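Local coordinates for protein endoglucanase (Clostridium thermocellum, PDB 2E4T) that hydrolyses internal beta-1,4-glucosidic linkages of cellulose and probably xyloglucan, this chain being the family 44 catalytic part of a larger multidomain enzyme, at residues Leu109-Gly121 with Thr128-Glu140. Numbering follows the deposited sequence.
Sequences LQAAGYVSADGNG and TAPSSRWKEVKFE
The Tyr114 ring receives Ala129 CB over one face, a CH-pi contact 3.4 Å from the ring centroid and 16° off its normal. At its edge a water lies in plane and links Tyr114 OH to Glu136 OE1, while Pro130 packs obliquely near the hydroxyl. Trp134 turns the edge of its indole, through CE3, to the backbone of Val115 and Ser116; Arg133 CB lies over one of its faces. Phe139 presents an edge, with Gln110 O in its plane 3.5 Å from Phe139 CE1.

The Arg133 guanidinium meets the Asp118 carboxylate side-on, the planes 20° apart. Arg133 NE donates to Asp118 OD2 at 2.8 Å and Arg133 NH2 to Asp118 OD1 at 2.9 Å, both on syn sides. Bends at chi2 and chi3 curl the Arg133 chain back to this position, where Arg133 NH2, above the carbonyl plane, donates to Gly121 O at 3.1 Å. Asn120 N approaches Asp118 OD1 from the anti side, closing an Asx turn, and Arg133 NH1 forms a salt bridge with Glu127.

Strands 114-116 and 134-138, in a small three-stranded sheet with strand 155-157 following barrel strand 104-109, run antiparallel, joined by backbone hydrogen bonds from Val115 N to Lys135 O (2.9 Å) and Lys135 N to Val115 O (2.8 Å). Val115 CG1 meets Val137 CG2 at 3.6 Å beside Lys135, whose NZ bonds Asp153 O; Asp153 is itself a calcium ligand.

Two bonds to separate oxygens fix the carboxylate's rotation, and Glu127 probably helps balance the arginine's charge; the ion pair thus ties the loop after strand 114-116 to the turn entering strand 134-138.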
loop_
_atom_site.group_PDB
_atom_site.type_symbol
_atom_site.label_atom_id
_atom_site.label_comp_id
_atom_site.label_asym_id
_atom_site.label_seq_id
_atom_site.Cartn_x
_atom_site.Cartn_y
_atom_site.Cartn_z
ATOM N N LEU A 109 7.243 9.769 -9.051
ATOM C CA LEU A 109 8.070 10.802 -9.662
ATOM C C LEU A 109 9.433 10.827 -8.941
ATOM O O LEU A 109 9.606 10.323 -7.839
ATOM C CB LEU A 109 7.381 12.173 -9.579
ATOM C CG LEU A 109 6.004 12.217 -10.261
ATOM C CD1 LEU A 109 5.398 13.615 -10.034
ATOM C CD2 LEU A 109 6.108 11.891 -11.746
ATOM N N GLN A 110 10.409 11.466 -9.632
ATOM C CA GLN A 110 11.808 11.331 -9.270
ATOM C C GLN A 110 12.294 12.583 -8.516
ATOM O O GLN A 110 12.248 13.701 -9.042
ATOM C CB GLN A 110 12.610 11.143 -10.574
ATOM C CG GLN A 110 12.329 9.794 -11.234
ATOM C CD GLN A 110 10.901 9.599 -11.726
ATOM O OE1 GLN A 110 10.356 10.452 -12.460
ATOM N NE2 GLN A 110 10.288 8.470 -11.337
ATOM N N ALA A 111 12.761 12.360 -7.279
ATOM C CA ALA A 111 13.159 13.437 -6.416
ATOM C C ALA A 111 14.575 13.312 -5.858
ATOM O O ALA A 111 15.098 14.268 -5.289
ATOM C CB ALA A 111 12.172 13.668 -5.258
ATOM N N ALA A 112 15.211 12.144 -5.969
ATOM C CA ALA A 112 16.537 11.953 -5.380
ATOM C C ALA A 112 17.567 12.898 -6.036
ATOM O O ALA A 112 18.560 13.239 -5.384
ATOM C CB ALA A 112 16.984 10.513 -5.488
ATOM N N GLY A 113 17.348 13.278 -7.272
ATOM C CA GLY A 113 18.037 14.414 -7.872
ATOM C C GLY A 113 18.471 14.223 -9.305
ATOM O O GLY A 113 18.674 15.218 -10.015
ATOM N N TYR A 114 18.623 12.963 -9.728
ATOM C CA TYR A 114 19.133 12.640 -11.063
ATOM C C TYR A 114 18.437 11.360 -11.548
ATOM O O TYR A 114 17.979 10.532 -10.719
ATOM C CB TYR A 114 20.649 12.372 -11.014
ATOM C CG TYR A 114 21.439 13.599 -10.629
ATOM C CD1 TYR A 114 21.955 14.453 -11.616
ATOM C CD2 TYR A 114 21.666 13.940 -9.297
ATOM C CE1 TYR A 114 22.647 15.605 -11.266
ATOM C CE2 TYR A 114 22.333 15.106 -8.930
ATOM C CZ TYR A 114 22.822 15.926 -9.950
ATOM O OH TYR A 114 23.502 17.081 -9.582
ATOM N N VAL A 115 18.441 11.188 -12.856
ATOM C CA VAL A 115 17.868 9.994 -13.482
ATOM C C VAL A 115 18.845 9.502 -14.576
ATOM O O VAL A 115 19.685 10.280 -15.103
ATOM C CB VAL A 115 16.459 10.260 -14.107
ATOM C CG1 VAL A 115 15.481 10.570 -12.969
ATOM C CG2 VAL A 115 16.499 11.365 -15.131
ATOM N N SER A 116 18.733 8.227 -14.920
ATOM C CA SER A 116 19.674 7.642 -15.878
ATOM C C SER A 116 19.680 8.393 -17.213
ATOM O O SER A 116 18.621 8.597 -17.851
ATOM C CB SER A 116 19.234 6.205 -16.199
ATOM O OG SER A 116 19.421 5.367 -15.066
ATOM N N ALA A 117 20.885 8.727 -17.696
ATOM C CA ALA A 117 21.026 9.329 -19.015
ATOM C C ALA A 117 21.012 8.311 -20.145
ATOM O O ALA A 117 20.830 8.704 -21.307
ATOM C CB ALA A 117 22.339 10.107 -19.094
ATOM N N ASP A 118 21.298 7.048 -19.827
ATOM C CA ASP A 118 21.606 6.046 -20.835
ATOM C C ASP A 118 21.211 4.682 -20.267
ATOM O O ASP A 118 20.812 4.550 -19.104
ATOM C CB ASP A 118 23.095 6.106 -21.232
ATOM C CG ASP A 118 23.991 5.846 -20.017
ATOM O OD1 ASP A 118 23.895 4.749 -19.432
ATOM O OD2 ASP A 118 24.785 6.777 -19.638
ATOM N N GLY A 119 21.345 3.672 -21.127
ATOM C CA GLY A 119 21.161 2.283 -20.749
ATOM C C GLY A 119 22.442 1.481 -20.918
ATOM O O GLY A 119 22.412 0.319 -21.314
ATOM N N ASN A 120 23.583 2.076 -20.578
ATOM C CA ASN A 120 24.876 1.524 -20.988
ATOM C C ASN A 120 25.525 0.587 -20.005
ATOM O O ASN A 120 26.594 0.054 -20.337
ATOM C CB ASN A 120 25.909 2.645 -21.298
ATOM C CG ASN A 120 25.472 3.630 -22.271
ATOM O OD1 ASN A 120 24.681 3.317 -23.098
ATOM N ND2 ASN A 120 26.076 4.848 -22.259
ATOM N N GLY A 121 24.892 0.281 -18.864
ATOM C CA GLY A 121 25.461 -0.675 -17.931
ATOM C C GLY A 121 25.891 0.033 -16.645
ATOM O O GLY A 121 25.351 1.097 -16.247
ATOM N N THR A 128 29.435 9.097 -10.106
ATOM C CA THR A 128 28.397 9.593 -9.216
ATOM C C THR A 128 27.911 10.919 -9.738
ATOM O O THR A 128 28.686 11.791 -10.198
ATOM C CB THR A 128 28.936 9.715 -7.788
ATOM O OG1 THR A 128 29.247 8.410 -7.292
ATOM C CG2 THR A 128 27.964 10.387 -6.821
ATOM N N ALA A 129 26.582 11.155 -9.659
ATOM C CA ALA A 129 26.012 12.353 -10.240
ATOM C C ALA A 129 26.570 13.597 -9.550
ATOM O O ALA A 129 26.746 13.624 -8.313
ATOM C CB ALA A 129 24.495 12.316 -10.050
ATOM N N PRO A 130 26.733 14.706 -10.312
ATOM C CA PRO A 130 26.499 14.817 -11.743
ATOM C C PRO A 130 27.650 14.200 -12.553
ATOM O O PRO A 130 28.831 14.309 -12.180
ATOM C CB PRO A 130 26.453 16.336 -11.981
ATOM C CG PRO A 130 27.351 16.904 -10.880
ATOM C CD PRO A 130 27.078 16.014 -9.681
ATOM N N SER A 131 27.285 13.569 -13.650
ATOM C CA SER A 131 28.248 13.036 -14.609
ATOM C C SER A 131 27.524 12.795 -15.919
ATOM O O SER A 131 26.275 12.902 -15.981
ATOM C CB SER A 131 28.905 11.748 -14.116
ATOM O OG SER A 131 27.996 10.661 -14.308
ATOM N N SER A 132 28.262 12.356 -16.934
ATOM C CA SER A 132 27.653 12.050 -18.216
ATOM C C SER A 132 26.624 10.926 -18.107
ATOM O O SER A 132 25.797 10.762 -19.030
ATOM C CB SER A 132 28.729 11.608 -19.237
ATOM O OG SER A 132 29.316 10.400 -18.860
ATOM N N ARG A 133 26.658 10.146 -17.019
ATOM C CA ARG A 133 25.734 9.017 -16.877
ATOM C C ARG A 133 24.345 9.451 -16.377
ATOM O O ARG A 133 23.452 8.591 -16.315
ATOM C CB ARG A 133 26.304 7.975 -15.915
ATOM C CG ARG A 133 27.702 7.486 -16.313
ATOM C CD ARG A 133 27.790 6.895 -17.705
ATOM N NE ARG A 133 26.821 5.823 -17.937
ATOM C CZ ARG A 133 26.946 4.580 -17.487
ATOM N NH1 ARG A 133 28.006 4.223 -16.763
ATOM N NH2 ARG A 133 25.971 3.699 -17.752
ATOM N N TRP A 134 24.181 10.717 -16.019
ATOM C CA TRP A 134 22.952 11.163 -15.361
ATOM C C TRP A 134 22.433 12.432 -15.978
ATOM O O TRP A 134 23.219 13.293 -16.454
ATOM C CB TRP A 134 23.266 11.441 -13.861
ATOM C CG TRP A 134 23.794 10.274 -13.119
ATOM C CD1 TRP A 134 25.078 10.080 -12.715
ATOM C CD2 TRP A 134 23.064 9.109 -12.685
ATOM N NE1 TRP A 134 25.220 8.894 -12.049
ATOM C CE2 TRP A 134 23.988 8.261 -12.019
ATOM C CE3 TRP A 134 21.737 8.684 -12.852
ATOM C CZ2 TRP A 134 23.587 7.047 -11.475
ATOM C CZ3 TRP A 134 21.355 7.466 -12.335
ATOM C CH2 TRP A 134 22.281 6.663 -11.647
ATOM N N LYS A 135 21.124 12.620 -15.861
ATOM C CA LYS A 135 20.491 13.911 -16.123
ATOM C C LYS A 135 19.947 14.465 -14.807
ATOM O O LYS A 135 19.399 13.699 -13.980
ATOM C CB LYS A 135 19.334 13.761 -17.109
ATOM C CG LYS A 135 19.727 13.201 -18.461
ATOM C CD LYS A 135 20.736 14.038 -19.204
ATOM C CE LYS A 135 21.072 13.454 -20.574
ATOM N NZ LYS A 135 22.099 14.322 -21.269
ATOM N N GLU A 136 20.124 15.762 -14.582
ATOM C CA GLU A 136 19.620 16.405 -13.398
ATOM C C GLU A 136 18.106 16.608 -13.492
ATOM O O GLU A 136 17.626 17.105 -14.518
ATOM C CB GLU A 136 20.325 17.780 -13.229
ATOM C CG GLU A 136 19.895 18.506 -11.945
ATOM C CD GLU A 136 20.423 19.903 -11.839
ATOM O OE1 GLU A 136 21.595 20.143 -12.221
ATOM O OE2 GLU A 136 19.654 20.800 -11.362
ATOM N N VAL A 137 17.387 16.238 -12.436
ATOM C CA VAL A 137 15.963 16.488 -12.396
ATOM C C VAL A 137 15.677 17.875 -11.873
ATOM O O VAL A 137 16.228 18.292 -10.840
ATOM C CB VAL A 137 15.271 15.459 -11.466
ATOM C CG1 VAL A 137 13.812 15.822 -11.297
ATOM C CG2 VAL A 137 15.428 14.055 -12.101
ATOM N N LYS A 138 14.821 18.601 -12.598
ATOM C CA LYS A 138 14.239 19.843 -12.098
ATOM C C LYS A 138 12.744 19.632 -12.017
ATOM O O LYS A 138 12.136 19.016 -12.927
ATOM C CB LYS A 138 14.596 21.034 -12.998
ATOM C CG LYS A 138 16.054 21.426 -12.847
ATOM C CD LYS A 138 16.364 22.687 -13.599
ATOM C CE LYS A 138 17.662 23.375 -13.140
ATOM N NZ LYS A 138 18.855 22.445 -13.396
ATOM N N PHE A 139 12.111 20.163 -10.972
ATOM C CA PHE A 139 10.691 19.923 -10.836
ATOM C C PHE A 139 9.848 20.783 -11.780
ATOM O O PHE A 139 8.821 20.307 -12.272
ATOM C CB PHE A 139 10.269 20.098 -9.381
ATOM C CG PHE A 139 11.018 19.151 -8.458
ATOM C CD1 PHE A 139 11.291 17.833 -8.812
ATOM C CD2 PHE A 139 11.397 19.589 -7.193
ATOM C CE1 PHE A 139 11.947 16.962 -7.912
ATOM C CE2 PHE A 139 12.042 18.728 -6.322
ATOM C CZ PHE A 139 12.325 17.448 -6.698
ATOM N N GLU A 140 10.291 22.035 -11.986
ATOM C CA GLU A 140 9.576 22.978 -12.860
ATOM C C GLU A 140 10.451 23.340 -14.045
ATOM O O GLU A 140 11.551 23.879 -13.883
ATOM C CB GLU A 140 9.190 24.256 -12.171
ATOM C CG GLU A 140 8.103 23.975 -11.220
ATOM C CD GLU A 140 7.436 25.206 -10.590
ATOM O OE1 GLU A 140 7.368 26.267 -11.270
ATOM O OE2 GLU A 140 6.861 25.115 -9.466
HETATM O O HOH W 1 23.831 18.800 -11.589
HETATM O O HOH W 2 22.930 6.019 -16.924
HETATM O O HOH W 3 25.563 8.895 -21.079
#